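Local atomic coordinates of protein disulfide-isomerase A4 (PDB entry 3EC3), a protein that catalyses the rearrangement of disulfide bonds in proteins of the endoplasmic reticulum, this fragment being its noncatalytic pair of thioredoxin-like domains. Residues Leu69-Met79 with Pro90-Gln98; Lys158-Tyr169 with Ser216-Lys227. The protein carries 1 engineered substitution. All coordinates share one frame; numbering follows the deposited sequence.

Contact 1. Residues Leu69-Met79 with Pro90-Gln98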
loop_
_atom_site.group_PDB
_atom_site.type_symbol
_atom_site.label_atom_id
_atom_site.label_comp_id
_atom_site.label_asym_id
_atom_site.label_seq_id
_atom_site.Cartn_x
_atom_site.Cartn_y
_atom_site.Cartn_z
ATOM N N LEU A 69 7.961 -18.370 7.579
ATOM C CA LEU A 69 8.239 -17.030 7.070
ATOM C C LEU A 69 9.689 -16.821 6.691
ATOM O O LEU A 69 10.054 -15.737 6.224
ATOM C CB LEU A 69 7.878 -15.963 8.092
ATOM C CG LEU A 69 6.402 -15.835 8.436
ATOM C CD1 LEU A 69 6.258 -14.729 9.469
ATOM C CD2 LEU A 69 5.578 -15.576 7.174
ATOM N N LYS A 70 10.505 -17.827 6.943
ATOM C CA LYS A 70 11.926 -17.802 6.662
ATOM C C LYS A 70 12.681 -16.680 7.432
ATOM O O LYS A 70 13.616 -16.073 6.916
ATOM C CB LYS A 70 12.155 -17.824 5.122
ATOM C CG LYS A 70 11.552 -19.095 4.462
ATOM C CD LYS A 70 12.236 -19.510 3.091
ATOM C CE LYS A 70 12.361 -21.046 2.955
ATOM N NZ LYS A 70 13.228 -21.509 1.778
ATOM N N VAL A 71 12.288 -16.454 8.688
ATOM C CA VAL A 71 12.930 -15.440 9.552
ATOM C C VAL A 71 13.342 -16.052 10.878
ATOM O O VAL A 71 12.717 -17.012 11.339
ATOM C CB VAL A 71 12.000 -14.209 9.848
ATOM C CG1 VAL A 71 11.568 -13.491 8.565
ATOM C CG2 VAL A 71 10.779 -14.599 10.706
ATOM N N SER A 72 14.375 -15.517 11.517
ATOM C CA SER A 72 14.660 -15.952 12.894
ATOM C C SER A 72 13.792 -15.115 13.853
ATOM O O SER A 72 13.049 -14.214 13.413
ATOM C CB SER A 72 16.149 -15.857 13.235
ATOM O OG SER A 72 16.631 -14.572 12.902
ATOM N N LEU A 73 13.824 -15.435 15.145
ATOM C CA LEU A 73 12.999 -14.700 16.113
ATOM C C LEU A 73 13.638 -13.329 16.314
ATOM O O LEU A 73 14.856 -13.157 16.096
ATOM C CB LEU A 73 12.837 -15.494 17.440
ATOM C CG LEU A 73 12.158 -16.883 17.322
ATOM C CD1 LEU A 73 12.207 -17.702 18.631
ATOM C CD2 LEU A 73 10.736 -16.809 16.803
ATOM N N GLY A 74 12.849 -12.339 16.695
ATOM C CA GLY A 74 13.376 -11.014 17.025
ATOM C C GLY A 74 13.281 -10.080 15.848
ATOM O O GLY A 74 14.216 -9.332 15.559
ATOM N N LYS A 75 12.154 -10.148 15.141
ATOM C CA LYS A 75 11.985 -9.397 13.914
ATOM C C LYS A 75 10.603 -8.740 13.800
ATOM O O LYS A 75 9.590 -9.255 14.281
ATOM C CB LYS A 75 12.161 -10.325 12.681
ATOM C CG LYS A 75 13.456 -11.200 12.643
ATOM C CD LYS A 75 14.664 -10.402 12.294
ATOM C CE LYS A 75 15.916 -11.269 12.280
ATOM N NZ LYS A 75 17.079 -10.377 12.539
ATOM N N LEU A 76 10.548 -7.626 13.088
ATOM C CA LEU A 76 9.289 -7.072 12.658
ATOM C C LEU A 76 9.188 -7.380 11.145
ATOM O O LEU A 76 10.119 -7.076 10.388
ATOM C CB LEU A 76 9.364 -5.569 12.892
ATOM C CG LEU A 76 8.194 -4.596 12.766
ATOM C CD1 LEU A 76 8.506 -3.430 11.839
ATOM C CD2 LEU A 76 6.806 -5.247 12.590
ATOM N N VAL A 77 8.073 -7.964 10.700
ATOM C CA VAL A 77 7.956 -8.415 9.322
ATOM C C VAL A 77 6.712 -7.700 8.788
ATOM O O VAL A 77 5.669 -7.728 9.433
ATOM C CB VAL A 77 7.770 -9.948 9.250
ATOM C CG1 VAL A 77 7.551 -10.381 7.812
ATOM C CG2 VAL A 77 8.979 -10.695 9.906
ATOM N N LEU A 78 6.831 -7.063 7.628
ATOM C CA LEU A 78 5.690 -6.430 6.982
ATOM C C LEU A 78 5.521 -7.103 5.635
ATOM O O LEU A 78 6.511 -7.214 4.848
ATOM C CB LEU A 78 5.927 -4.944 6.761
ATOM C CG LEU A 78 5.381 -3.997 7.850
ATOM C CD1 LEU A 78 6.335 -4.018 8.957
ATOM C CD2 LEU A 78 5.244 -2.545 7.260
HETATM N N MSE A 79 4.297 -7.538 5.366
HETATM C CA MSE A 79 3.991 -8.205 4.133
HETATM C C MSE A 79 2.722 -7.619 3.551
HETATM O O MSE A 79 1.889 -7.079 4.285
HETATM C CB MSE A 79 3.800 -9.689 4.405
HETATM C CG MSE A 79 5.056 -10.363 4.889
HETATM SE SE MSE A 79 4.682 -12.224 5.357
HETATM C CE MSE A 79 3.859 -11.889 7.093
ATOM N N PRO A 90 9.963 -7.095 -2.642
ATOM C CA PRO A 90 10.161 -8.339 -1.875
ATOM C C PRO A 90 8.842 -8.743 -1.224
ATOM O O PRO A 90 7.992 -7.854 -0.961
ATOM C CB PRO A 90 11.203 -7.943 -0.809
ATOM C CG PRO A 90 11.131 -6.443 -0.727
ATOM C CD PRO A 90 10.657 -5.933 -2.052
ATOM N N ARG A 91 8.622 -10.038 -0.981
ATOM C CA ARG A 91 7.429 -10.461 -0.286
ATOM C C ARG A 91 7.407 -9.999 1.162
ATOM O O ARG A 91 6.340 -9.920 1.781
ATOM C CB ARG A 91 7.282 -11.980 -0.332
ATOM C CG ARG A 91 7.132 -12.512 -1.759
ATOM C CD ARG A 91 5.694 -12.664 -2.084
ATOM N NE ARG A 91 5.449 -13.172 -3.429
ATOM C CZ ARG A 91 5.128 -14.434 -3.711
ATOM N NH1 ARG A 91 5.023 -15.334 -2.732
ATOM N NH2 ARG A 91 4.919 -14.803 -4.982
HETATM N N MSE A 92 8.583 -9.748 1.726
HETATM C CA MSE A 92 8.608 -9.254 3.091
HETATM C C MSE A 92 9.631 -8.194 3.280
HETATM O O MSE A 92 10.709 -8.248 2.671
HETATM C CB MSE A 92 8.803 -10.381 4.122
HETATM C CG MSE A 92 9.626 -11.560 3.733
HETATM SE SE MSE A 92 9.277 -12.866 5.238
HETATM C CE MSE A 92 8.073 -13.980 4.280
ATOM N N HIS A 93 9.287 -7.207 4.094
ATOM C CA HIS A 93 10.285 -6.277 4.614
ATOM C C HIS A 93 10.526 -6.663 6.059
ATOM O O HIS A 93 9.568 -6.754 6.819
ATOM C CB HIS A 93 9.767 -4.860 4.492
ATOM C CG HIS A 93 9.945 -4.296 3.107
ATOM N ND1 HIS A 93 8.939 -4.295 2.175
ATOM C CD2 HIS A 93 11.007 -3.712 2.513
ATOM C CE1 HIS A 93 9.361 -3.712 1.064
ATOM N NE2 HIS A 93 10.610 -3.342 1.244
ATOM N N VAL A 94 11.799 -6.892 6.424
ATOM C CA VAL A 94 12.158 -7.440 7.722
ATOM C C VAL A 94 13.123 -6.498 8.454
ATOM O O VAL A 94 14.148 -6.074 7.870
ATOM C CB VAL A 94 12.799 -8.844 7.566
ATOM C CG1 VAL A 94 13.167 -9.427 8.919
ATOM C CG2 VAL A 94 11.820 -9.801 6.848
HETATM N N MSE A 95 12.776 -6.132 9.690
HETATM C CA MSE A 95 13.604 -5.256 10.523
HETATM C C MSE A 95 13.972 -5.987 11.806
HETATM O O MSE A 95 13.121 -6.626 12.409
HETATM C CB MSE A 95 12.864 -3.975 10.885
HETATM C CG MSE A 95 13.674 -3.033 11.784
HETATM SE SE MSE A 95 12.587 -1.507 12.279
HETATM C CE MSE A 95 11.335 -2.305 13.154
ATOM N N ASP A 96 15.248 -5.913 12.192
ATOM C CA ASP A 96 15.694 -6.461 13.480
ATOM C C ASP A 96 15.081 -5.646 14.585
ATOM O O ASP A 96 15.090 -4.421 14.514
ATOM C CB ASP A 96 17.240 -6.397 13.639
ATOM C CG ASP A 96 17.992 -7.219 12.589
ATOM O OD1 ASP A 96 17.343 -7.981 11.825
ATOM O OD2 ASP A 96 19.256 -7.117 12.525
ATOM N N VAL A 97 14.546 -6.319 15.614
ATOM C CA VAL A 97 13.963 -5.630 16.761
ATOM C C VAL A 97 14.420 -6.268 18.069
ATOM O O VAL A 97 14.117 -7.439 18.326
ATOM C CB VAL A 97 12.398 -5.596 16.742
ATOM C CG1 VAL A 97 11.862 -4.916 18.007
ATOM C CG2 VAL A 97 11.879 -4.847 15.516
ATOM N N GLN A 98 15.161 -5.504 18.877
ATOM C CA GLN A 98 15.471 -5.955 20.239
ATOM C C GLN A 98 15.191 -4.919 21.305
ATOM O O GLN A 98 14.574 -3.899 21.040
ATOM C CB GLN A 98 16.901 -6.458 20.344
ATOM C CG GLN A 98 17.908 -5.546 19.755
ATOM C CD GLN A 98 18.994 -6.343 19.130
ATOM O OE1 GLN A 98 20.131 -6.287 19.564
ATOM N NE2 GLN A 98 18.635 -7.149 18.126
HETATM O O HOH W 1 5.902 -5.711 2.499
#
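The antiparallel hairpin that closes the sheet of the first thioredoxin-like domain pairs strand 75-79 with the edge strand 93-96, their directions 163° apart. Leu-76 with Met-95 and Leu-78 with His-93 are the hydrogen-bonded pairs, each joined by two N-H to O bonds; the Leu-76 N to Met-95 O bond is 2.8 Å. Lys-75 with Asp-96 and Val-77 with Val-94 are the non-hydrogen-bonded pairs. A further bond, Val-97 N to Gly-74 O, meets the oxygen from above its carbonyl plane. On the other side of the strand Gly-74 and Lys-75 both face Val-32, a G1 beta bulge. Leu-78 O also accepts a water, which reaches His-93 ND1 only weakly, near the plane of the imidazole.

On the face of Lys-75 and Val-77, the end of helix 63-69 and the residues after it cover the hairpin, Val-71 CG1 lying 4.1 Å from Val-94 CG2. The selenium of the selenomethionine Met-92 lies close to Leu-69 O (3.1 Å), while its CB lies 3.9 Å from Val-77 CG1 and 3.8 Å from Met-79 CG. A bend at chi2 (-75°) lets Lys-75 cross Val-94, its CD 3.8 Å from Val-94 CG1, before NZ meets Asp-96 OD1 in a salt bridge from well above the carboxylate plane. Its modelled length is doubtfully short.

On the opposite face Met-95 CE presses on Leu-76 CD1 at 3.3 Å, a tight carbon pair, and Val-97 CG2 touches Leu-76 CB at 3.7 Å. Here Met-95 and Val-97 also lean on Ile-106 of helix 103-113, and the ring of His-93 stacks with His-113. A beta hairpin added antiparallel to a parallel strand, then followed by a covering helix, is the C-terminal half of the thioredoxin fold.

Contact 2. Residues Lys158-Tyr169 with Ser216-Lys227. Unlike the reference sequence in segment 216-227: Arg-220 (reference Gln).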
loop_
_atom_site.group_PDB
_atom_site.type_symbol
_atom_site.label_atom_id
_atom_site.label_comp_id
_atom_site.label_asym_id
_atom_site.label_seq_id
_atom_site.Cartn_x
_atom_site.Cartn_y
_atom_site.Cartn_z
ATOM N N LYS A 158 -0.016 -2.433 -15.574
ATOM C CA LYS A 158 0.458 -1.287 -16.396
ATOM C C LYS A 158 0.912 -0.154 -15.506
ATOM O O LYS A 158 1.892 0.569 -15.831
ATOM C CB LYS A 158 -0.688 -0.801 -17.278
ATOM C CG LYS A 158 -1.059 -1.829 -18.377
ATOM C CD LYS A 158 -2.115 -1.187 -19.294
ATOM C CE LYS A 158 -2.282 -1.855 -20.651
ATOM N NZ LYS A 158 -1.628 -3.165 -20.765
ATOM N N VAL A 159 0.192 0.016 -14.397
ATOM C CA VAL A 159 0.547 1.045 -13.415
ATOM C C VAL A 159 1.875 0.722 -12.709
ATOM O O VAL A 159 2.748 1.592 -12.553
ATOM C CB VAL A 159 -0.588 1.275 -12.383
ATOM C CG1 VAL A 159 -0.250 2.532 -11.484
ATOM C CG2 VAL A 159 -1.915 1.467 -13.125
ATOM N N LEU A 160 2.053 -0.539 -12.332
ATOM C CA LEU A 160 3.279 -0.971 -11.650
ATOM C C LEU A 160 4.543 -0.738 -12.494
ATOM O O LEU A 160 5.625 -0.340 -11.989
ATOM C CB LEU A 160 3.158 -2.463 -11.375
ATOM C CG LEU A 160 2.373 -2.897 -10.117
ATOM C CD1 LEU A 160 1.992 -4.379 -10.230
ATOM C CD2 LEU A 160 3.249 -2.655 -8.872
ATOM N N GLU A 161 4.396 -0.968 -13.786
ATOM C CA GLU A 161 5.480 -0.634 -14.741
ATOM C C GLU A 161 5.983 0.818 -14.683
ATOM O O GLU A 161 7.178 1.053 -14.889
ATOM C CB GLU A 161 5.095 -1.053 -16.159
ATOM C CG GLU A 161 4.927 -2.566 -16.284
ATOM C CD GLU A 161 6.240 -3.326 -16.074
ATOM O OE1 GLU A 161 7.275 -2.935 -16.654
ATOM O OE2 GLU A 161 6.253 -4.325 -15.350
ATOM N N VAL A 162 5.098 1.776 -14.410
ATOM C CA VAL A 162 5.505 3.166 -14.284
ATOM C C VAL A 162 5.936 3.457 -12.853
ATOM O O VAL A 162 6.977 4.093 -12.594
ATOM C CB VAL A 162 4.354 4.121 -14.745
ATOM C CG1 VAL A 162 4.792 5.593 -14.700
ATOM C CG2 VAL A 162 3.933 3.791 -16.219
ATOM N N ALA A 163 5.118 3.004 -11.903
ATOM C CA ALA A 163 5.404 3.223 -10.489
ATOM C C ALA A 163 6.833 2.890 -10.105
ATOM O O ALA A 163 7.452 3.623 -9.319
ATOM C CB ALA A 163 4.360 2.422 -9.598
ATOM N N LYS A 164 7.387 1.795 -10.624
ATOM C CA LYS A 164 8.724 1.357 -10.171
ATOM C C LYS A 164 9.803 2.338 -10.588
ATOM O O LYS A 164 10.898 2.320 -10.028
ATOM C CB LYS A 164 9.083 -0.003 -10.749
ATOM C CG LYS A 164 9.226 0.009 -12.242
ATOM C CD LYS A 164 10.167 -1.112 -12.668
ATOM C CE LYS A 164 9.880 -1.514 -14.119
ATOM N NZ LYS A 164 9.931 -0.322 -14.984
ATOM N N ASP A 165 9.487 3.166 -11.575
ATOM C CA ASP A 165 10.452 4.144 -12.123
ATOM C C ASP A 165 10.402 5.506 -11.453
ATOM O O ASP A 165 11.330 6.350 -11.638
ATOM C CB ASP A 165 10.219 4.301 -13.618
ATOM C CG ASP A 165 10.757 3.131 -14.400
ATOM O OD1 ASP A 165 11.617 2.404 -13.861
ATOM O OD2 ASP A 165 10.319 2.938 -15.553
ATOM N N PHE A 166 9.350 5.723 -10.656
ATOM C CA PHE A 166 9.139 6.992 -9.962
ATOM C C PHE A 166 8.922 6.786 -8.468
ATOM O O PHE A 166 7.829 7.085 -7.950
ATOM C CB PHE A 166 7.973 7.765 -10.571
ATOM C CG PHE A 166 8.208 8.162 -12.032
ATOM C CD1 PHE A 166 7.814 7.318 -13.079
ATOM C CD2 PHE A 166 8.809 9.373 -12.336
ATOM C CE1 PHE A 166 8.051 7.685 -14.429
ATOM C CE2 PHE A 166 9.038 9.769 -13.681
ATOM C CZ PHE A 166 8.660 8.916 -14.724
ATOM N N PRO A 167 9.944 6.266 -7.777
ATOM C CA PRO A 167 9.735 6.003 -6.363
ATOM C C PRO A 167 9.435 7.264 -5.565
ATOM O O PRO A 167 8.989 7.181 -4.422
ATOM C CB PRO A 167 11.068 5.383 -5.936
ATOM C CG PRO A 167 12.096 5.946 -6.933
ATOM C CD PRO A 167 11.312 5.878 -8.208
ATOM N N GLU A 168 9.720 8.425 -6.152
ATOM C CA GLU A 168 9.498 9.705 -5.489
ATOM C C GLU A 168 8.008 10.105 -5.429
ATOM O O GLU A 168 7.631 11.044 -4.678
ATOM C CB GLU A 168 10.288 10.796 -6.211
ATOM C CG GLU A 168 9.803 11.041 -7.650
ATOM C CD GLU A 168 10.590 10.245 -8.697
ATOM O OE1 GLU A 168 11.178 9.189 -8.354
ATOM O OE2 GLU A 168 10.653 10.697 -9.859
ATOM N N TYR A 169 7.154 9.392 -6.192
ATOM C CA TYR A 169 5.704 9.610 -6.132
ATOM C C TYR A 169 5.019 8.333 -5.633
ATOM O O TYR A 169 5.548 7.243 -5.832
ATOM C CB TYR A 169 5.148 9.949 -7.529
ATOM C CG TYR A 169 5.893 11.090 -8.202
ATOM C CD1 TYR A 169 6.301 12.213 -7.462
ATOM C CD2 TYR A 169 6.180 11.052 -9.572
ATOM C CE1 TYR A 169 6.993 13.294 -8.067
ATOM C CE2 TYR A 169 6.868 12.128 -10.193
ATOM C CZ TYR A 169 7.266 13.226 -9.444
ATOM O OH TYR A 169 7.941 14.254 -10.066
ATOM N N SER A 216 1.122 1.872 -20.306
ATOM C CA SER A 216 2.235 2.375 -19.493
ATOM C C SER A 216 2.945 3.606 -20.049
ATOM O O SER A 216 3.242 4.532 -19.304
ATOM C CB SER A 216 3.229 1.260 -19.210
ATOM O OG SER A 216 2.579 0.371 -18.312
ATOM N N ASP A 217 3.199 3.592 -21.354
ATOM C CA ASP A 217 3.811 4.731 -22.060
ATOM C C ASP A 217 3.072 6.046 -21.854
ATOM O O ASP A 217 3.684 7.066 -21.496
ATOM C CB ASP A 217 3.908 4.432 -23.552
ATOM C CG ASP A 217 4.951 3.384 -23.862
ATOM O OD1 ASP A 217 5.886 3.213 -23.048
ATOM O OD2 ASP A 217 4.837 2.722 -24.916
ATOM N N ALA A 218 1.759 6.007 -22.063
ATOM C CA ALA A 218 0.918 7.173 -21.913
ATOM C C ALA A 218 0.948 7.645 -20.460
ATOM O O ALA A 218 1.137 8.847 -20.184
ATOM C CB ALA A 218 -0.486 6.847 -22.354
ATOM N N LEU A 219 0.802 6.698 -19.520
ATOM C CA LEU A 219 0.962 7.037 -18.124
ATOM C C LEU A 219 2.362 7.577 -17.819
ATOM O O LEU A 219 2.487 8.563 -17.105
ATOM C CB LEU A 219 0.619 5.839 -17.206
ATOM C CG LEU A 219 0.713 6.141 -15.693
ATOM C CD1 LEU A 219 -0.336 7.177 -15.295
ATOM C CD2 LEU A 219 0.564 4.820 -14.856
ATOM N N ARG A 220 3.414 6.961 -18.351
ATOM C CA ARG A 220 4.773 7.474 -18.090
ATOM C C ARG A 220 4.995 8.924 -18.596
ATOM O O ARG A 220 5.697 9.713 -17.953
ATOM C CB ARG A 220 5.877 6.560 -18.660
ATOM C CG ARG A 220 7.169 6.680 -17.831
ATOM C CD ARG A 220 8.471 6.644 -18.615
ATOM N NE ARG A 220 9.547 7.270 -17.824
ATOM C CZ ARG A 220 10.433 6.617 -17.060
ATOM N NH1 ARG A 220 10.411 5.293 -16.989
ATOM N NH2 ARG A 220 11.370 7.292 -16.383
ATOM N N GLU A 221 4.378 9.241 -19.732
ATOM C CA GLU A 221 4.455 10.575 -20.347
ATOM C C GLU A 221 3.782 11.657 -19.501
ATOM O O GLU A 221 4.311 12.758 -19.352
ATOM C CB GLU A 221 3.852 10.524 -21.748
ATOM C CG GLU A 221 4.599 9.564 -22.664
ATOM C CD GLU A 221 4.070 9.514 -24.112
ATOM O OE1 GLU A 221 2.854 9.727 -24.361
ATOM O OE2 GLU A 221 4.884 9.224 -25.008
ATOM N N PHE A 222 2.618 11.324 -18.956
ATOM C CA PHE A 222 1.821 12.173 -18.070
ATOM C C PHE A 222 2.572 12.518 -16.774
ATOM O O PHE A 222 2.654 13.694 -16.391
ATOM C CB PHE A 222 0.489 11.449 -17.792
ATOM C CG PHE A 222 -0.421 12.123 -16.791
ATOM C CD1 PHE A 222 -0.881 11.402 -15.676
ATOM C CD2 PHE A 222 -0.878 13.427 -16.984
ATOM C CE1 PHE A 222 -1.751 11.979 -14.747
ATOM C CE2 PHE A 222 -1.745 14.024 -16.065
ATOM C CZ PHE A 222 -2.184 13.302 -14.941
ATOM N N VAL A 223 3.122 11.493 -16.114
ATOM C CA VAL A 223 3.974 11.677 -14.923
ATOM C C VAL A 223 5.262 12.485 -15.238
ATOM O O VAL A 223 5.662 13.362 -14.453
ATOM C CB VAL A 223 4.309 10.305 -14.259
ATOM C CG1 VAL A 223 5.335 10.450 -13.138
ATOM C CG2 VAL A 223 2.995 9.616 -13.751
HETATM N N MSE A 224 5.910 12.182 -16.357
HETATM C CA MSE A 224 7.099 12.923 -16.780
HETATM C C MSE A 224 6.749 14.398 -17.020
HETATM O O MSE A 224 7.484 15.306 -16.584
HETATM C CB MSE A 224 7.730 12.312 -18.040
HETATM C CG MSE A 224 8.805 11.262 -17.767
HETATM SE SE MSE A 224 10.324 12.041 -16.762
HETATM C CE MSE A 224 11.506 10.465 -16.533
ATOM N N ALA A 225 5.620 14.636 -17.685
ATOM C CA ALA A 225 5.210 16.017 -17.999
ATOM C C ALA A 225 4.912 16.766 -16.697
ATOM O O ALA A 225 5.274 17.958 -16.547
ATOM C CB ALA A 225 4.027 16.037 -18.941
ATOM N N PHE A 226 4.309 16.049 -15.746
ATOM C CA PHE A 226 4.088 16.564 -14.397
ATOM C C PHE A 226 5.396 16.969 -13.720
ATOM O O PHE A 226 5.501 18.070 -13.192
ATOM C CB PHE A 226 3.365 15.551 -13.503
ATOM C CG PHE A 226 3.383 15.937 -12.024
ATOM C CD1 PHE A 226 4.276 15.333 -11.137
ATOM C CD2 PHE A 226 2.523 16.926 -11.542
ATOM C CE1 PHE A 226 4.291 15.691 -9.795
ATOM C CE2 PHE A 226 2.538 17.312 -10.196
ATOM C CZ PHE A 226 3.415 16.700 -9.320
ATOM N N LYS A 227 6.370 16.060 -13.741
ATOM C CA LYS A 227 7.674 16.231 -13.103
ATOM C C LYS A 227 8.367 17.464 -13.632
ATOM O O LYS A 227 8.993 18.233 -12.874
ATOM C CB LYS A 227 8.548 15.024 -13.429
ATOM C CG LYS A 227 9.953 15.054 -12.834
ATOM C CD LYS A 227 10.662 13.770 -13.246
ATOM C CE LYS A 227 11.231 12.979 -12.077
ATOM N NZ LYS A 227 10.626 13.209 -10.719
#
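Lys-227 NZ is gripped by two groups of segment 158-169: Glu-168 OE2 at 2.7 Å, in a salt bridge, and Tyr-169 OH at 3.0 Å. The ammonium reaches OE2 on its anti side, somewhat out of the carboxylate plane. The first torsion of Glu-168 lays CG over the centre of the Tyr-169 ring; a bend at chi2 then turns the carboxylate toward NZ. Phe-226 turns its edge toward a face of that same ring in a T-shaped pair, centroids 5.5 Å apart. With a leucine in place of Tyr-169, Lys-227 NZ would probably be left with Glu-168 as its one partner here, and the edge of Phe-226 without an aromatic face to meet.

Next along is Phe-166, its CG anti to the carbonyl carbon (chi1 -63°), which brings the ring against helix 216-227. Val-223 CG1 sits almost on the ring normal, 3.6 Å from the centroid, a CH-pi contact, and the same methyl touches the edge of Tyr-169. The selenium of the selenomethionine Met-224 lies at the edge of the Phe-166 ring. Arg-220, an engineered substitution for the glutamine of the reference sequence, has Phe-166 CE1 over its guanidinium, the two planes 56° apart. Its NH1 forms a salt bridge with Asp-165 OD2 (2.8 Å), a carboxylate shared with Lys-164.

At the other end the helices close up. Ser-216 OG donates to Lys-158 O at 2.6 Å, in the carbonyl plane and on a lone pair, and Val-162 CG2 packs on Leu-219 CD2 at 3.8 Å. Segments 158-163 and 216-227 cross at -40°, running roughly the same way on the sheet of the second thioredoxin-like domain: Val-159, Val-162 and Phe-166 rest on Phe-171 of strand 170-175, whereas Leu-219 reaches Ala-197 and Phe-226 Ile-199 in strand 196-200.

The two contacts share no helix or strand: contact 1 lies in the first thioredoxin-like domain and contact 2 in the second, centres about 30 Å apart and nearest atoms about 10 Å. Each is partly buried. Contact 1 is built within a sheet, so regular backbone bonds do most of the work, with apolar side chains on both faces and one salt bridge. Contact 2 joins two helices lying on a sheet, and there side chains do most of the work: aliphatic and aromatic groups toward the strands, charged groups toward solvent. Contact 2 also borders the domain interface, where Glu-161 OE2 hydrogen-bonds Tyr-88 OH, from the loop linking the two strands of contact 1.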